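Local coordinates for ribosome-inactivating protein (Lychnis chalcedonica, PDB 2G5X), which is a single-chain plant ribosome-inactivating protein, also called lychnin, with a mixed beta sheet packed against a group of helices, at residues 48-53 with 138-143; 61-66 with 166-171; 71-76 with 155-160; 121-124 with 130-133; 200-205 with 218-223. All coordinates share one frame; numbering follows the deposited sequence.

Contact 1: 48-53 with 138-143; sequences VNLVLP and SSLQTA
Leu52 and Gln141 meet where the chain leaving strand 45-51 passes helix 137-145. The methyl CD2 of Leu52 settles against the helix backbone, 4.0 Å from CA of Gln141, and also touches the base of that glutamine, with Leu52 CD2 4.1 Å from Gln141 CG. Farther out the Gln141 side chain passes Pro53 at about a right angle, and Gln141 NE2 comes to 3.8 Å from Pro53 CG, almost as near to Pro53 CD. Gln141 reaches this far because its CG stands anti to the carbonyl carbon (chi1 -65°) and the chain runs extended from there. Beside this pair a looser apolar touch joins two branch ends: Leu50 CD1 lies 4.4 Å from Leu140 CD2, and the CB of each residue points toward the other segment. In this ribosome-inactivating protein fold, helix 137-145 packs over the end of strand 45-51, the second strand of the mixed sheet. The second shell settles the polar end: Gln141 NE2 donates to the carbonyl oxygen of Val6, just past strand 3-5, which fixes the amide while the ring of Pro53 offers it carbon alone. Leu140 leans on Trp4 and Val6 and on Ile163 of helix 154-173, whereas Leu50 rests on Leu61 of the adjoining strand. Backbone bonds from Val51 to Trp4 and from Leu50 to Ile59 hold strand 45-51 between its two neighbours in the sheet.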
# COMPACT_ATOMS: atom_id res chain seq x y z
N VAL A 48 4.42 2.48 -7.13
CA VAL A 48 4.02 3.69 -6.44
C VAL A 48 5.24 4.40 -5.87
O VAL A 48 6.05 3.80 -5.18
CB VAL A 48 3.06 3.35 -5.27
CG1 VAL A 48 2.90 4.54 -4.34
CG2 VAL A 48 1.71 2.93 -5.83
N ASN A 49 5.38 5.69 -6.17
CA ASN A 49 6.50 6.46 -5.65
C ASN A 49 6.10 7.26 -4.41
O ASN A 49 5.09 7.96 -4.42
CB ASN A 49 7.01 7.46 -6.70
CG ASN A 49 8.01 6.85 -7.67
OD1 ASN A 49 8.22 5.64 -7.68
ND2 ASN A 49 8.62 7.70 -8.49
N LEU A 50 6.89 7.13 -3.35
CA LEU A 50 6.66 7.91 -2.13
C LEU A 50 7.90 8.81 -2.07
O LEU A 50 9.03 8.33 -2.15
CB LEU A 50 6.61 7.00 -0.89
CG LEU A 50 5.40 6.06 -0.74
CD1 LEU A 50 5.48 5.33 0.61
CD2 LEU A 50 4.10 6.86 -0.82
N VAL A 51 7.69 10.12 -1.95
CA VAL A 51 8.80 11.07 -1.92
C VAL A 51 8.77 11.95 -0.67
O VAL A 51 7.71 12.43 -0.28
CB VAL A 51 8.74 12.01 -3.16
CG1 VAL A 51 9.96 12.93 -3.18
CG2 VAL A 51 8.67 11.19 -4.44
N LEU A 52 9.93 12.16 -0.05
CA LEU A 52 10.00 13.02 1.13
C LEU A 52 10.19 14.45 0.66
O LEU A 52 11.05 14.74 -0.17
CB LEU A 52 11.17 12.63 2.03
CG LEU A 52 11.10 11.28 2.74
CD1 LEU A 52 12.32 11.13 3.64
CD2 LEU A 52 9.81 11.18 3.55
N PRO A 53 9.39 15.38 1.20
CA PRO A 53 9.52 16.79 0.80
C PRO A 53 10.84 17.44 1.21
O PRO A 53 11.31 18.36 0.54
CB PRO A 53 8.31 17.44 1.46
CG PRO A 53 8.13 16.62 2.71
CD PRO A 53 8.33 15.21 2.21
N SER A 138 3.53 12.37 9.44
CA SER A 138 4.76 12.39 10.22
C SER A 138 5.27 10.98 10.51
O SER A 138 6.47 10.72 10.44
CB SER A 138 4.55 13.15 11.53
OG SER A 138 4.13 14.48 11.26
N SER A 139 4.35 10.08 10.84
CA SER A 139 4.70 8.70 11.14
C SER A 139 5.37 8.05 9.93
O SER A 139 6.39 7.36 10.06
CB SER A 139 3.45 7.91 11.52
OG SER A 139 2.80 8.48 12.64
N LEU A 140 4.80 8.26 8.75
CA LEU A 140 5.36 7.69 7.53
C LEU A 140 6.72 8.30 7.19
O LEU A 140 7.63 7.59 6.76
CB LEU A 140 4.38 7.87 6.37
CG LEU A 140 4.82 7.31 5.02
CD1 LEU A 140 5.24 5.84 5.17
CD2 LEU A 140 3.69 7.45 4.01
N GLN A 141 6.87 9.61 7.40
CA GLN A 141 8.15 10.25 7.11
C GLN A 141 9.26 9.67 7.99
O GLN A 141 10.37 9.43 7.53
CB GLN A 141 8.06 11.77 7.32
CG GLN A 141 7.11 12.49 6.37
CD GLN A 141 7.00 13.98 6.68
OE1 GLN A 141 7.23 14.40 7.82
NE2 GLN A 141 6.64 14.77 5.68
N THR A 142 8.94 9.45 9.26
CA THR A 142 9.91 8.91 10.21
C THR A 142 10.30 7.48 9.82
O THR A 142 11.49 7.14 9.84
CB THR A 142 9.34 8.91 11.65
OG1 THR A 142 9.14 10.26 12.08
CG2 THR A 142 10.31 8.22 12.60
N ALA A 143 9.31 6.67 9.47
CA ALA A 143 9.58 5.28 9.09
C ALA A 143 10.41 5.23 7.82
O ALA A 143 11.31 4.39 7.68
CB ALA A 143 8.26 4.53 8.90

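Contact 2: 61-66 with 166-171; sequences LAFRAS and QMVAEA
The outer end of the Phe63 ring overlaps Val168 and Ala169 of helix 154-173, whose methyls come obliquely from the same side of the ring plane. Its CZ lies 3.9 Å from the methyl CG1 of Val168, which also reaches Phe63 CE1 at 4.1 Å. One ring atom along from CZ, Phe63 CE2 meets CB of Ala169, again at 3.9 Å. The side chains of Phe63 and Val168 likewise run at an angle to each other. Val168 presents this branch because CG1 stands anti to the backbone N (chi1 -177°), while Ala169 has just its CB to offer, so the ring comes close to the helix there. The helix is not regular at this point: a wider, pi-type turn spans 166-170, marked by a weak 3.3 Å bond from Ala171 N to Gln166 O. Tyr13 of helix 10-25 supplies a hydroxyl partner for the carbonyl oxygen of Met167. The same helix 10-25 closes round the contact, with Phe24 on Phe63 and with Phe16 and Leu20 on Val168, while Leu70 and Val48 from the adjoining strands pack on the ring from the sheet. About 3 Å from the centre of the chain, strand 58-64 is thus joined to the long helix through carbon alone, and the hold depends on dispersion and the exclusion of water, with shape rather than directed bonds setting the fit.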
# COMPACT_ATOMS: atom_id res chain seq x y z
N LEU A 61 7.29 1.65 -4.20
CA LEU A 61 6.60 0.46 -3.72
C LEU A 61 6.06 -0.35 -4.89
O LEU A 61 5.66 0.22 -5.91
CB LEU A 61 5.42 0.85 -2.83
CG LEU A 61 5.66 1.75 -1.62
CD1 LEU A 61 4.33 2.09 -0.96
CD2 LEU A 61 6.58 1.05 -0.64
N ALA A 62 6.02 -1.67 -4.74
CA ALA A 62 5.50 -2.54 -5.80
C ALA A 62 4.33 -3.37 -5.27
O ALA A 62 4.48 -4.12 -4.31
CB ALA A 62 6.60 -3.47 -6.31
N PHE A 63 3.16 -3.21 -5.89
CA PHE A 63 1.96 -3.95 -5.48
C PHE A 63 1.50 -4.93 -6.55
O PHE A 63 1.44 -4.58 -7.73
CB PHE A 63 0.78 -3.00 -5.22
CG PHE A 63 0.98 -2.06 -4.06
CD1 PHE A 63 1.55 -0.81 -4.26
CD2 PHE A 63 0.57 -2.42 -2.78
CE1 PHE A 63 1.71 0.08 -3.19
CE2 PHE A 63 0.72 -1.54 -1.71
CZ PHE A 63 1.29 -0.29 -1.92
N ARG A 64 1.17 -6.15 -6.13
CA ARG A 64 0.65 -7.15 -7.07
C ARG A 64 -0.68 -6.56 -7.54
O ARG A 64 -1.52 -6.19 -6.72
CB ARG A 64 0.45 -8.50 -6.36
CG ARG A 64 -0.26 -9.56 -7.20
CD ARG A 64 -0.06 -10.97 -6.62
NE ARG A 64 1.32 -11.43 -6.81
CZ ARG A 64 2.19 -11.64 -5.83
NH1 ARG A 64 1.85 -11.43 -4.57
NH2 ARG A 64 3.43 -12.03 -6.12
N ALA A 65 -0.87 -6.48 -8.85
CA ALA A 65 -2.07 -5.88 -9.44
C ALA A 65 -3.42 -6.58 -9.24
O ALA A 65 -4.46 -5.93 -9.26
CB ALA A 65 -1.83 -5.65 -10.93
N SER A 66 -3.40 -7.89 -9.04
CA SER A 66 -4.64 -8.63 -8.87
C SER A 66 -5.32 -8.42 -7.52
O SER A 66 -6.55 -8.52 -7.43
CB SER A 66 -4.38 -10.13 -9.04
OG SER A 66 -3.47 -10.61 -8.07
N GLN A 166 -1.43 0.60 5.15
CA GLN A 166 -2.61 1.28 5.67
C GLN A 166 -2.96 2.54 4.89
O GLN A 166 -4.09 2.72 4.44
CB GLN A 166 -2.39 1.66 7.14
CG GLN A 166 -2.31 0.48 8.09
CD GLN A 166 -3.68 -0.00 8.53
OE1 GLN A 166 -4.54 -0.30 7.70
NE2 GLN A 166 -3.89 -0.08 9.84
N MET A 167 -1.97 3.42 4.72
CA MET A 167 -2.17 4.70 4.05
C MET A 167 -2.28 4.67 2.53
O MET A 167 -2.84 5.59 1.94
CB MET A 167 -1.05 5.67 4.47
CG MET A 167 -1.05 5.98 5.97
SD MET A 167 0.29 7.06 6.50
CE MET A 167 -0.30 8.65 5.92
N VAL A 168 -1.76 3.62 1.90
CA VAL A 168 -1.81 3.52 0.45
C VAL A 168 -2.80 2.45 -0.04
O VAL A 168 -3.78 2.77 -0.71
CB VAL A 168 -0.40 3.23 -0.14
CG1 VAL A 168 -0.46 3.20 -1.67
CG2 VAL A 168 0.59 4.29 0.32
N ALA A 169 -2.56 1.19 0.31
CA ALA A 169 -3.42 0.10 -0.14
C ALA A 169 -4.82 0.07 0.47
O ALA A 169 -5.82 0.03 -0.25
CB ALA A 169 -2.72 -1.24 0.09
N GLU A 170 -4.92 0.07 1.80
CA GLU A 170 -6.23 0.02 2.44
C GLU A 170 -7.05 1.27 2.13
O GLU A 170 -8.27 1.18 1.94
CB GLU A 170 -6.07 -0.16 3.95
CG GLU A 170 -5.29 -1.42 4.34
CD GLU A 170 -6.05 -2.72 4.10
OE1 GLU A 170 -7.00 -2.74 3.29
OE2 GLU A 170 -5.67 -3.74 4.72
N ALA A 171 -6.39 2.42 2.08
CA ALA A 171 -7.08 3.67 1.77
C ALA A 171 -7.59 3.64 0.33
O ALA A 171 -8.65 4.18 0.02
CB ALA A 171 -6.14 4.86 1.97

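Contact 3: 71-76 with 155-160; sequences VGFQDR and KNVAKF
Phe73 leaves strand 69-76 with its CB packed against Leu61 CD2 of the adjacent strand, and its ring then crosses to Val157 and Phe160 of helix 154-173. The first ring atom, CG, is met from above: CE2 of Phe160 stands over one face, 4.5 Å from Phe73 CG. Farther along, at the ring's edge and near its plane, Phe73 CE1 reaches CG1 of Val157 at 4.2 Å. Face and edge are therefore taken by two residues one helical turn apart. The aromatic pair is T-shaped, with the edge of Phe160 directed at the face of Phe73, centroids 5.8 Å apart and planes at 77°. Here the long helix of the ribosome-inactivating protein fold lies across the mixed sheet, and Phe73 is one of the strand's side chains in the layer between them. Its CG sits between the backbone N and the carbonyl carbon (chi1 67°), a choice that turns the ring toward the helix, while Val157 offers the methyl that stands anti to its own backbone N. Ile59 of strand 58-64 touches both phenylalanines, and Leu113 from a loop packs on Phe73. The strand itself is tied to its other neighbour through Phe73 O, which accepts a bond from Asn86 ND2, and two residues on, Asp75 joins Arg84 in a salt bridge and takes the backbone N of Gly149 with its second oxygen.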
# COMPACT_ATOMS: atom_id res chain seq x y z
N VAL A 71 4.64 -6.35 -2.34
CA VAL A 71 5.67 -7.39 -2.43
C VAL A 71 7.10 -6.93 -2.18
O VAL A 71 8.00 -7.76 -2.05
CB VAL A 71 5.62 -8.10 -3.81
CG1 VAL A 71 4.23 -8.70 -4.05
CG2 VAL A 71 5.98 -7.11 -4.92
N GLY A 72 7.32 -5.62 -2.10
CA GLY A 72 8.66 -5.11 -1.87
C GLY A 72 8.80 -3.64 -2.25
O GLY A 72 7.80 -2.98 -2.54
N PHE A 73 10.03 -3.14 -2.24
CA PHE A 73 10.28 -1.74 -2.59
C PHE A 73 11.70 -1.51 -3.13
O PHE A 73 12.59 -2.35 -2.96
CB PHE A 73 10.05 -0.83 -1.38
CG PHE A 73 11.04 -1.04 -0.26
CD1 PHE A 73 10.80 -1.98 0.73
CD2 PHE A 73 12.22 -0.30 -0.22
CE1 PHE A 73 11.73 -2.19 1.75
CE2 PHE A 73 13.16 -0.50 0.80
CZ PHE A 73 12.91 -1.45 1.79
N GLN A 74 11.90 -0.36 -3.77
CA GLN A 74 13.19 0.01 -4.34
C GLN A 74 13.71 1.32 -3.75
O GLN A 74 12.97 2.30 -3.65
CB GLN A 74 13.04 0.16 -5.86
CG GLN A 74 14.16 0.93 -6.56
CD GLN A 74 13.80 1.27 -7.99
OE1 GLN A 74 13.93 0.44 -8.90
NE2 GLN A 74 13.32 2.49 -8.21
N ASP A 75 14.98 1.33 -3.34
CA ASP A 75 15.61 2.54 -2.80
C ASP A 75 17.02 2.63 -3.39
O ASP A 75 17.27 2.05 -4.45
CB ASP A 75 15.62 2.54 -1.26
CG ASP A 75 16.56 1.51 -0.66
OD1 ASP A 75 16.76 0.44 -1.26
OD2 ASP A 75 17.09 1.78 0.44
N ARG A 76 17.94 3.35 -2.75
CA ARG A 76 19.31 3.46 -3.29
C ARG A 76 20.39 2.92 -2.36
O ARG A 76 20.36 3.17 -1.16
CB ARG A 76 19.63 4.91 -3.65
CG ARG A 76 19.00 5.39 -4.95
CD ARG A 76 19.46 6.79 -5.33
NE ARG A 76 18.80 7.24 -6.56
CZ ARG A 76 19.22 6.95 -7.79
NH1 ARG A 76 20.30 6.20 -7.98
NH2 ARG A 76 18.53 7.38 -8.84
N LYS A 155 12.58 -4.82 12.10
CA LYS A 155 11.67 -3.84 12.68
C LYS A 155 11.45 -2.60 11.81
O LYS A 155 10.31 -2.22 11.54
CB LYS A 155 12.15 -3.40 14.06
CG LYS A 155 11.21 -2.41 14.73
CD LYS A 155 11.75 -1.89 16.05
CE LYS A 155 10.83 -0.81 16.60
NZ LYS A 155 11.32 -0.24 17.89
N ASN A 156 12.53 -1.96 11.37
CA ASN A 156 12.40 -0.76 10.55
C ASN A 156 11.64 -1.04 9.24
O ASN A 156 10.75 -0.28 8.87
CB ASN A 156 13.77 -0.16 10.24
CG ASN A 156 14.45 0.42 11.47
OD1 ASN A 156 13.78 0.87 12.41
ND2 ASN A 156 15.78 0.42 11.46
N VAL A 157 12.00 -2.12 8.56
CA VAL A 157 11.32 -2.45 7.31
C VAL A 157 9.85 -2.78 7.53
O VAL A 157 8.98 -2.29 6.80
CB VAL A 157 12.00 -3.65 6.61
CG1 VAL A 157 11.16 -4.12 5.43
CG2 VAL A 157 13.40 -3.25 6.13
N ALA A 158 9.57 -3.59 8.55
CA ALA A 158 8.19 -3.98 8.85
C ALA A 158 7.29 -2.80 9.20
O ALA A 158 6.14 -2.74 8.76
CB ALA A 158 8.17 -5.00 9.99
N LYS A 159 7.81 -1.86 9.98
CA LYS A 159 7.04 -0.69 10.38
C LYS A 159 6.72 0.18 9.18
O LYS A 159 5.58 0.63 9.00
CB LYS A 159 7.81 0.11 11.43
CG LYS A 159 7.88 -0.55 12.79
CD LYS A 159 8.11 0.49 13.87
CE LYS A 159 7.17 1.67 13.73
NZ LYS A 159 7.16 2.48 14.98
N PHE A 160 7.73 0.42 8.34
CA PHE A 160 7.56 1.23 7.14
C PHE A 160 6.51 0.58 6.23
O PHE A 160 5.65 1.27 5.67
CB PHE A 160 8.90 1.34 6.39
CG PHE A 160 8.77 1.92 5.01
CD1 PHE A 160 8.38 3.23 4.82
CD2 PHE A 160 9.03 1.13 3.89
CE1 PHE A 160 8.24 3.76 3.53
CE2 PHE A 160 8.89 1.65 2.60
CZ PHE A 160 8.49 2.97 2.42

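Contact 4: 121-124 with 130-133; sequences DLQN and REKL
The flat amide of Gln123 has the aliphatic chain of Arg130 laid over one face: Arg130 CG lies 3.6 Å from Gln123 CD, and Arg130 CD follows on the same side, 4.0 Å from Gln123 NE2. The guanidinium at the end of that chain is turned steeply away, its plane 77° from the amide, so the two groups do not stack. It is engaged farther on, by a salt bridge from NH2 to Glu200, a bond from NH1 to Asn201 and a cation-pi contact with Tyr119. At its oxygen end the amide is gripped twice. Arg130 N donates to Gln123 OE1 over 2.9 Å with an N-H...O angle of 153°, the donor standing 34° from the carbonyl plane, on the face that Arg130 covers. A water donates to the same oxygen, 2.9 Å from Gln123 OE1, and also to Glu131 OE1 at 2.8 Å. At the nitrogen end Gln123 NE2 binds the carbonyl oxygen of Tyr119, one turn back in helix 119-126. An extended chain beyond CG brings the amide from the helix to the start of the 130-133 loop, and the bend of Arg130 at chi3 carries its charged end past it. With both ends of the amide bonded, its rotation is fixed. Because the water donates to both acceptors, the oxygens of Gln123 and Glu131, 4.3 Å apart, can face each other without meeting directly.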
# COMPACT_ATOMS: atom_id res chain seq x y z
N ASP A 121 3.56 -11.74 9.86
CA ASP A 121 4.99 -11.53 10.07
C ASP A 121 5.35 -10.05 10.20
O ASP A 121 6.25 -9.70 10.97
CB ASP A 121 5.82 -12.16 8.94
CG ASP A 121 7.29 -12.30 9.32
OD1 ASP A 121 7.58 -12.89 10.38
OD2 ASP A 121 8.17 -11.83 8.56
N LEU A 122 4.67 -9.19 9.45
CA LEU A 122 4.95 -7.76 9.53
C LEU A 122 4.73 -7.25 10.95
O LEU A 122 5.55 -6.49 11.48
CB LEU A 122 4.06 -6.98 8.56
CG LEU A 122 4.43 -7.09 7.07
CD1 LEU A 122 3.39 -6.37 6.23
CD2 LEU A 122 5.82 -6.48 6.83
N GLN A 123 3.64 -7.67 11.58
CA GLN A 123 3.35 -7.24 12.94
C GLN A 123 4.34 -7.85 13.93
O GLN A 123 4.74 -7.20 14.90
CB GLN A 123 1.91 -7.61 13.33
CG GLN A 123 0.85 -6.90 12.49
CD GLN A 123 -0.56 -7.40 12.74
OE1 GLN A 123 -1.31 -6.84 13.54
NE2 GLN A 123 -0.94 -8.47 12.05
N ASN A 124 4.76 -9.09 13.69
CA ASN A 124 5.73 -9.74 14.57
C ASN A 124 7.08 -9.03 14.53
O ASN A 124 7.72 -8.83 15.56
CB ASN A 124 5.91 -11.22 14.19
CG ASN A 124 4.71 -12.08 14.57
OD1 ASN A 124 4.06 -11.84 15.58
ND2 ASN A 124 4.43 -13.09 13.76
N ARG A 130 -1.74 -3.99 13.85
CA ARG A 130 -2.37 -3.15 12.83
C ARG A 130 -3.26 -2.14 13.53
O ARG A 130 -3.35 -0.98 13.13
CB ARG A 130 -3.25 -3.98 11.89
CG ARG A 130 -2.52 -4.92 10.96
CD ARG A 130 -3.48 -5.95 10.36
NE ARG A 130 -4.48 -5.38 9.45
CZ ARG A 130 -5.52 -6.05 8.96
NH1 ARG A 130 -5.70 -7.33 9.29
NH2 ARG A 130 -6.38 -5.46 8.14
N GLU A 131 -3.92 -2.60 14.59
CA GLU A 131 -4.84 -1.76 15.35
C GLU A 131 -4.23 -0.56 16.05
O GLU A 131 -4.84 0.51 16.07
CB GLU A 131 -5.60 -2.61 16.38
CG GLU A 131 -6.65 -3.53 15.77
CD GLU A 131 -6.11 -4.91 15.45
OE1 GLU A 131 -4.88 -5.05 15.25
OE2 GLU A 131 -6.92 -5.86 15.40
N LYS A 132 -3.03 -0.70 16.63
CA LYS A 132 -2.45 0.43 17.33
C LYS A 132 -1.23 1.09 16.70
O LYS A 132 -0.64 1.99 17.29
CB LYS A 132 -2.15 0.06 18.79
CG LYS A 132 -1.07 -0.98 19.02
CD LYS A 132 -1.10 -1.38 20.49
CE LYS A 132 0.12 -2.17 20.91
NZ LYS A 132 1.36 -1.36 20.82
N LEU A 133 -0.86 0.66 15.49
CA LEU A 133 0.26 1.27 14.79
C LEU A 133 -0.06 2.74 14.51
O LEU A 133 -1.14 3.06 14.00
CB LEU A 133 0.51 0.54 13.47
CG LEU A 133 1.50 1.17 12.48
CD1 LEU A 133 2.89 1.24 13.09
CD2 LEU A 133 1.52 0.36 11.20
O HOH W 1 -4.07 -7.48 14.01

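Contact 5: 200-205 with 218-223; sequences ENNWSK and GGQFTE
Asn202, in the joint between helices 193-201 and 203-210, is the residue of 200-205 that meets Gln220 and Phe221. Before it, Glu200 and Asn201 end the first helix and turn their polar groups to Arg130, Glu200 by a salt bridge and Asn201 by a hydrogen bond. Asn202 leaves helical geometry and points its CB toward the loop 218-223; its CG stands anti to the carbonyl carbon (chi1 -78°), which swings the side chain out to the ring of Phe221. Phe221 CE1 lies 3.9 Å from Asn202 CG and 4.1 Å from Asn202 CB, with the amide and ring planes 58° apart. The extended Gln220 side chain crosses that of Asn202 at about a right angle, the amide planes 73° apart. Next, Trp203 starts the second helix, its N bonded to Glu200 O at 3.3 Å, and its indole faces inward, to the carbonyl oxygen of Leu230 and, as a cation-pi partner, to Arg173. The loop comes after Cys214, which is disulfide-bonded to Cys32, and it lies beside helix 193-201, where Phe221 packs on Arg195, Leu198 and Leu199.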
# COMPACT_ATOMS: atom_id res chain seq x y z
N GLU A 200 -11.46 -3.80 6.96
CA GLU A 200 -10.43 -4.11 5.97
C GLU A 200 -10.43 -5.60 5.63
O GLU A 200 -10.28 -5.98 4.47
CB GLU A 200 -9.05 -3.71 6.51
CG GLU A 200 -8.81 -2.21 6.55
CD GLU A 200 -7.51 -1.83 7.26
OE1 GLU A 200 -7.15 -0.63 7.22
OE2 GLU A 200 -6.87 -2.71 7.85
N ASN A 201 -10.59 -6.44 6.65
CA ASN A 201 -10.60 -7.88 6.42
C ASN A 201 -11.74 -8.33 5.51
O ASN A 201 -11.64 -9.36 4.84
CB ASN A 201 -10.69 -8.64 7.74
CG ASN A 201 -9.45 -8.49 8.59
OD1 ASN A 201 -8.39 -8.08 8.11
ND2 ASN A 201 -9.55 -8.85 9.87
N ASN A 202 -12.82 -7.55 5.49
CA ASN A 202 -14.00 -7.88 4.68
C ASN A 202 -14.04 -7.26 3.28
O ASN A 202 -15.12 -7.15 2.69
CB ASN A 202 -15.28 -7.49 5.44
CG ASN A 202 -15.65 -8.49 6.52
OD1 ASN A 202 -15.18 -8.41 7.66
ND2 ASN A 202 -16.51 -9.44 6.17
N TRP A 203 -12.89 -6.87 2.75
CA TRP A 203 -12.85 -6.27 1.42
C TRP A 203 -13.49 -7.17 0.36
O TRP A 203 -14.29 -6.71 -0.46
CB TRP A 203 -11.41 -5.94 1.02
CG TRP A 203 -11.27 -5.30 -0.34
CD1 TRP A 203 -12.06 -4.33 -0.88
CD2 TRP A 203 -10.25 -5.57 -1.31
NE1 TRP A 203 -11.60 -3.98 -2.12
CE2 TRP A 203 -10.49 -4.72 -2.41
CE3 TRP A 203 -9.15 -6.44 -1.35
CZ2 TRP A 203 -9.68 -4.72 -3.55
CZ3 TRP A 203 -8.34 -6.44 -2.49
CH2 TRP A 203 -8.61 -5.58 -3.57
N SER A 204 -13.15 -8.45 0.37
CA SER A 204 -13.70 -9.39 -0.61
C SER A 204 -15.21 -9.59 -0.49
O SER A 204 -15.92 -9.59 -1.50
CB SER A 204 -12.99 -10.75 -0.48
OG SER A 204 -13.53 -11.68 -1.41
N LYS A 205 -15.70 -9.75 0.73
CA LYS A 205 -17.13 -9.96 0.94
C LYS A 205 -17.98 -8.76 0.51
O LYS A 205 -19.08 -8.93 -0.02
CB LYS A 205 -17.41 -10.32 2.40
CG LYS A 205 -16.92 -11.72 2.76
CD LYS A 205 -17.23 -12.08 4.20
CE LYS A 205 -16.74 -13.49 4.52
NZ LYS A 205 -17.39 -14.51 3.66
N GLY A 218 -27.31 -1.06 4.78
CA GLY A 218 -26.59 -1.44 5.98
C GLY A 218 -26.68 -2.90 6.40
O GLY A 218 -27.73 -3.53 6.28
N GLY A 219 -25.57 -3.42 6.89
CA GLY A 219 -25.51 -4.79 7.35
C GLY A 219 -24.54 -4.83 8.52
O GLY A 219 -24.69 -4.08 9.48
N GLN A 220 -23.54 -5.71 8.43
CA GLN A 220 -22.54 -5.80 9.48
C GLN A 220 -21.84 -4.44 9.56
O GLN A 220 -21.44 -4.00 10.63
CB GLN A 220 -21.53 -6.91 9.14
CG GLN A 220 -20.29 -6.91 10.01
CD GLN A 220 -19.40 -8.12 9.73
OE1 GLN A 220 -18.64 -8.56 10.60
NE2 GLN A 220 -19.51 -8.67 8.53
N PHE A 221 -21.72 -3.79 8.40
CA PHE A 221 -21.10 -2.48 8.33
C PHE A 221 -22.10 -1.50 7.72
O PHE A 221 -23.07 -1.92 7.07
CB PHE A 221 -19.82 -2.52 7.49
CG PHE A 221 -18.77 -3.44 8.04
CD1 PHE A 221 -18.69 -4.76 7.62
CD2 PHE A 221 -17.87 -2.99 9.00
CE1 PHE A 221 -17.74 -5.63 8.16
CE2 PHE A 221 -16.92 -3.85 9.55
CZ PHE A 221 -16.85 -5.17 9.12
N THR A 222 -21.88 -0.21 7.93
CA THR A 222 -22.77 0.80 7.40
C THR A 222 -22.54 0.99 5.91
O THR A 222 -21.54 0.53 5.36
CB THR A 222 -22.55 2.16 8.09
OG1 THR A 222 -21.27 2.69 7.71
CG2 THR A 222 -22.61 2.02 9.59
N GLU A 223 -23.47 1.68 5.25
CA GLU A 223 -23.34 1.93 3.82
C GLU A 223 -22.09 2.75 3.53
O GLU A 223 -21.42 2.55 2.52
CB GLU A 223 -24.59 2.64 3.30
CG GLU A 223 -24.58 2.89 1.80
CD GLU A 223 -25.92 3.35 1.28
OE1 GLU A 223 -26.00 3.71 0.08
OE2 GLU A 223 -26.90 3.34 2.06

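Overall arrangement
Contacts 1, 2 and 3 join neighbouring strands of one mixed sheet to helices: strand 45-51 to helix 137-145, then 58-64 and 69-76 to the two halves of helix 154-173. Contact 2 lies near the middle of the chain, its centre about 15 Å from contact 1 and 13 Å from contact 3. In sequence, contact 1 crosses both, contact 3 is nested within contact 2, and contact 4, a short local loop, lies inside all three. Contact 5 follows later, its centre about 30 Å from that of contact 3. Arg130 connects contact 4 to contact 5 through Glu200 and Asn201, joining the loop after helix 119-126 to the end of helix 193-201.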